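Local atomic coordinates of gene 2 protein (Enterobacteria phage Sf6, PDB entry 5C12), a protein that forms the nuclease domain of the large terminase subunit, the viral DNA-packaging enzyme, and probably cuts DNA by a two-metal-ion mechanism. Residues Val47-Asp52 and Tyr63-Gly68. The protein carries 1 engineered substitution. Residues are numbered along the deposited sequence; the frame is centred on the assembly and turned at random.
Sequences VVSAHD and YASRHG. With MG (magnesium ion), chain C.
Tyr63 brings the far end of its ring against the side chain of Ser49, with Tyr63 CE2 3.8 Å from Ser49 CB. CG lies anti to the backbone N (chi1 173°), which sends the ring past its own partner, His51, back toward Ser49, two residues earlier. There Tyr63 OH meets Ser49 OG at 2.8 Å in a hydrogen bond. Tyr63 OH also bonds Asp96. From the same strand as Tyr63, Ser65 OG reaches Ser49 OG at 2.9 Å, and either hydroxyl could donate. Ser49 OG therefore sits between two hydroxyls, buried under helix 82-95, where Ala93 touches Ser49 and Trp88 and Leu92 touch Tyr63. Val47 CG1 continues this face, 3.6 Å from Ser65 OG, while Val47 CG2 packs against the CB of His67 across the pair.

The other face carries Val48, Ala50, Ala64 and Arg66. Val48 CG2 lies over one face of the Arg66 guanidinium, offset toward its rim, 4.2 Å from NH2. The Arg66 chain is extended from CG to NE and runs beside Val48. Its NH1 donates to Gly68 O at 2.8 Å, near the guanidinium plane, and its NE bonds Cys257 O. These bonds limit rotation of the flat group.

The strands run antiparallel as a hairpin inside the central mixed sheet of the RNase H-like fold of terminase nuclease domains. Val48 and Arg66 exchange two backbone bonds, as do Ala50 and Ala64; Val48 N to Arg66 O is 2.9 Å. Strand 100-104 flanks 47-52 on its other side. At the end of this first strand, Asp52 OD2 binds magnesium at 2.0 Å, with Asp252 and four waters as further ligands. The hydroxyl cluster gives buried polar groups partners within the packing, and the paired backbones join the metal-binding strand to its neighbour in the sheet.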
ATOM      1  N   VAL A  47      -3.697  -2.484  13.335  1.00 12.16           N
ATOM      2  CA  VAL A  47      -2.981  -1.385  12.731  1.00 12.33           C
ATOM      3  C   VAL A  47      -1.841  -1.971  11.913  1.00 12.20           C
ATOM      4  O   VAL A  47      -1.031  -2.738  12.432  1.00 12.30           O
ATOM      5  CB  VAL A  47      -2.472  -0.376  13.761  1.00 14.27           C
ATOM      6  CG1 VAL A  47      -1.621   0.690  13.082  1.00 13.68           C
ATOM      7  CG2 VAL A  47      -3.651   0.266  14.488  1.00 17.02           C
ATOM      8  N   VAL A  48      -1.819  -1.639  10.626  1.00 10.32           N
ATOM      9  CA  VAL A  48      -0.838  -2.113   9.671  1.00 10.76           C
ATOM     10  C   VAL A  48      -0.088  -0.944   9.068  1.00 12.27           C
ATOM     11  O   VAL A  48      -0.694  -0.009   8.546  1.00 13.12           O
ATOM     12  CB  VAL A  48      -1.477  -2.940   8.527  1.00 13.15           C
ATOM     13  CG1 VAL A  48      -0.386  -3.580   7.653  1.00 13.94           C
ATOM     14  CG2 VAL A  48      -2.414  -4.014   9.066  1.00 14.93           C
ATOM     15  N   SER A  49       1.232  -1.016   9.102  1.00  9.29           N
ATOM     16  CA  SER A  49       2.106   0.043   8.615  1.00  8.66           C
ATOM     17  C   SER A  49       3.080  -0.555   7.632  1.00 10.51           C
ATOM     18  O   SER A  49       3.458  -1.728   7.758  1.00 10.50           O
ATOM     19  CB  SER A  49       2.914   0.662   9.758  1.00 11.73           C
ATOM     20  OG  SER A  49       2.101   1.334  10.700  1.00 14.91           O
ATOM     21  N   ALA A  50       3.506   0.219   6.652  1.00  9.87           N
ATOM     22  CA  ALA A  50       4.472  -0.263   5.687  1.00 10.01           C
ATOM     23  C   ALA A  50       5.383   0.846   5.209  1.00 11.49           C
ATOM     24  O   ALA A  50       5.034   2.031   5.224  1.00 11.30           O
ATOM     25  CB  ALA A  50       3.779  -0.961   4.490  1.00 10.17           C
ATOM     26  N   HIS A  51       6.582   0.448   4.798  1.00 10.50           N
ATOM     27  CA  HIS A  51       7.651   1.350   4.426  1.00  9.01           C
ATOM     28  C   HIS A  51       8.248   0.990   3.086  1.00 11.01           C
ATOM     29  O   HIS A  51       8.612  -0.167   2.828  1.00 10.64           O
ATOM     30  CB  HIS A  51       8.750   1.271   5.500  1.00 10.79           C
ATOM     31  CG  HIS A  51      10.031   1.989   5.167  1.00 10.39           C
ATOM     32  ND1 HIS A  51      10.074   3.300   4.749  1.00 12.81           N
ATOM     33  CD2 HIS A  51      11.322   1.588   5.278  1.00 12.15           C
ATOM     34  CE1 HIS A  51      11.337   3.663   4.570  1.00 13.86           C
ATOM     35  NE2 HIS A  51      12.112   2.640   4.892  1.00 13.60           N
ATOM     36  N   ASP A  52       8.393   2.002   2.244  1.00 11.01           N
ATOM     37  CA  ASP A  52       9.081   1.888   0.977  1.00 12.86           C
ATOM     38  C   ASP A  52      10.391   2.639   1.102  1.00 15.56           C
ATOM     39  O   ASP A  52      10.413   3.862   1.230  1.00 15.56           O
ATOM     40  CB  ASP A  52       8.252   2.486  -0.153  1.00 13.52           C
ATOM     41  CG  ASP A  52       8.962   2.397  -1.475  1.00 18.71           C
ATOM     42  OD1 ASP A  52      10.213   2.406  -1.469  1.00 22.04           O
ATOM     43  OD2 ASP A  52       8.289   2.294  -2.512  1.00 15.67           O
ATOM     44  N   TYR A  63       5.959   5.945   3.754  1.00 10.80           N
ATOM     45  CA  TYR A  63       5.341   5.242   4.862  1.00 10.81           C
ATOM     46  C   TYR A  63       3.841   5.409   4.798  1.00 11.47           C
ATOM     47  O   TYR A  63       3.345   6.469   4.452  1.00 11.58           O
ATOM     48  CB  TYR A  63       5.861   5.792   6.180  1.00 12.74           C
ATOM     49  CG  TYR A  63       5.174   5.273   7.418  1.00 11.95           C
ATOM     50  CD1 TYR A  63       4.002   5.827   7.874  1.00 12.87           C
ATOM     51  CD2 TYR A  63       5.699   4.216   8.131  1.00 10.82           C
ATOM     52  CE1 TYR A  63       3.373   5.358   9.005  1.00  9.71           C
ATOM     53  CE2 TYR A  63       5.087   3.747   9.250  1.00 10.71           C
ATOM     54  CZ  TYR A  63       3.928   4.302   9.690  1.00 10.37           C
ATOM     55  OH  TYR A  63       3.350   3.827  10.853  1.00 13.44           O
ATOM     56  N   ALA A  64       3.128   4.360   5.153  1.00 10.59           N
ATOM     57  CA  ALA A  64       1.674   4.416   5.223  1.00 10.71           C
ATOM     58  C   ALA A  64       1.211   3.599   6.398  1.00 12.51           C
ATOM     59  O   ALA A  64       1.851   2.611   6.746  1.00 12.34           O
ATOM     60  CB  ALA A  64       1.058   3.901   3.945  1.00 11.35           C
ATOM     61  N   SER A  65       0.115   4.002   7.031  1.00 10.64           N
ATOM     62  CA  SER A  65      -0.455   3.204   8.094  1.00 12.08           C
ATOM     63  C   SER A  65      -1.964   3.277   8.053  1.00 10.25           C
ATOM     64  O   SER A  65      -2.532   4.326   7.735  1.00 12.34           O
ATOM     65  CB  SER A  65       0.040   3.688   9.453  1.00 13.70           C
ATOM     66  OG  SER A  65      -0.406   2.835  10.484  1.00 16.85           O
ATOM     67  N   ARG A  66      -2.604   2.164   8.393  1.00 10.08           N
ATOM     68  CA  ARG A  66      -4.053   2.135   8.522  1.00 10.33           C
ATOM     69  C   ARG A  66      -4.459   1.406   9.778  1.00 12.78           C
ATOM     70  O   ARG A  66      -3.739   0.518  10.269  1.00 11.77           O
ATOM     71  CB  ARG A  66      -4.661   1.442   7.307  1.00 10.71           C
ATOM     72  CG  ARG A  66      -4.348  -0.037   7.165  1.00  9.93           C
ATOM     73  CD  ARG A  66      -4.858  -0.608   5.859  1.00 10.67           C
ATOM     74  NE  ARG A  66      -4.462  -2.002   5.641  1.00 11.70           N
ATOM     75  CZ  ARG A  66      -5.203  -3.069   5.902  1.00 12.43           C
ATOM     76  NH1 ARG A  66      -6.424  -2.962   6.420  1.00 13.55           N
ATOM     77  NH2 ARG A  66      -4.734  -4.270   5.610  1.00 12.68           N
ATOM     78  N   HIS A  67      -5.629   1.747  10.280  1.00 11.86           N
ATOM     79  CA  HIS A  67      -6.284   1.033  11.351  1.00 12.01           C
ATOM     80  C   HIS A  67      -7.480   0.392  10.680  1.00 12.13           C
ATOM     81  O   HIS A  67      -8.414   1.085  10.282  1.00 11.14           O
ATOM     82  CB  HIS A  67      -6.703   1.997  12.462  1.00 13.17           C
ATOM     83  CG  HIS A  67      -7.480   1.351  13.563  1.00 13.43           C
ATOM     84  ND1 HIS A  67      -8.106   2.076  14.558  1.00 18.70           N
ATOM     85  CD2 HIS A  67      -7.744   0.049  13.826  1.00 15.00           C
ATOM     86  CE1 HIS A  67      -8.722   1.250  15.384  1.00 22.19           C
ATOM     87  NE2 HIS A  67      -8.510   0.015  14.967  1.00 20.46           N
ATOM     88  N   GLY A  68      -7.464  -0.929  10.512  1.00 12.69           N
ATOM     89  CA  GLY A  68      -8.491  -1.560   9.713  1.00 15.17           C
ATOM     90  C   GLY A  68      -8.586  -0.908   8.351  1.00 10.55           C
ATOM     91  O   GLY A  68      -7.608  -0.729   7.641  1.00 11.92           O
TER
HETATM   92 MG    MG C 801       8.737   1.549  -4.343  0.88 19.61          MG
HETATM   93  O   HOH W   1      10.594   1.422  -3.965  1.00 19.60           O
HETATM   94  O   HOH W   2       8.369  -0.512  -3.778  1.00 21.59           O
HETATM   95  O   HOH W   3       8.925   3.522  -4.970  1.00 30.52           O
HETATM   96  O   HOH W   4       9.303   0.880  -6.214  1.00 26.80           O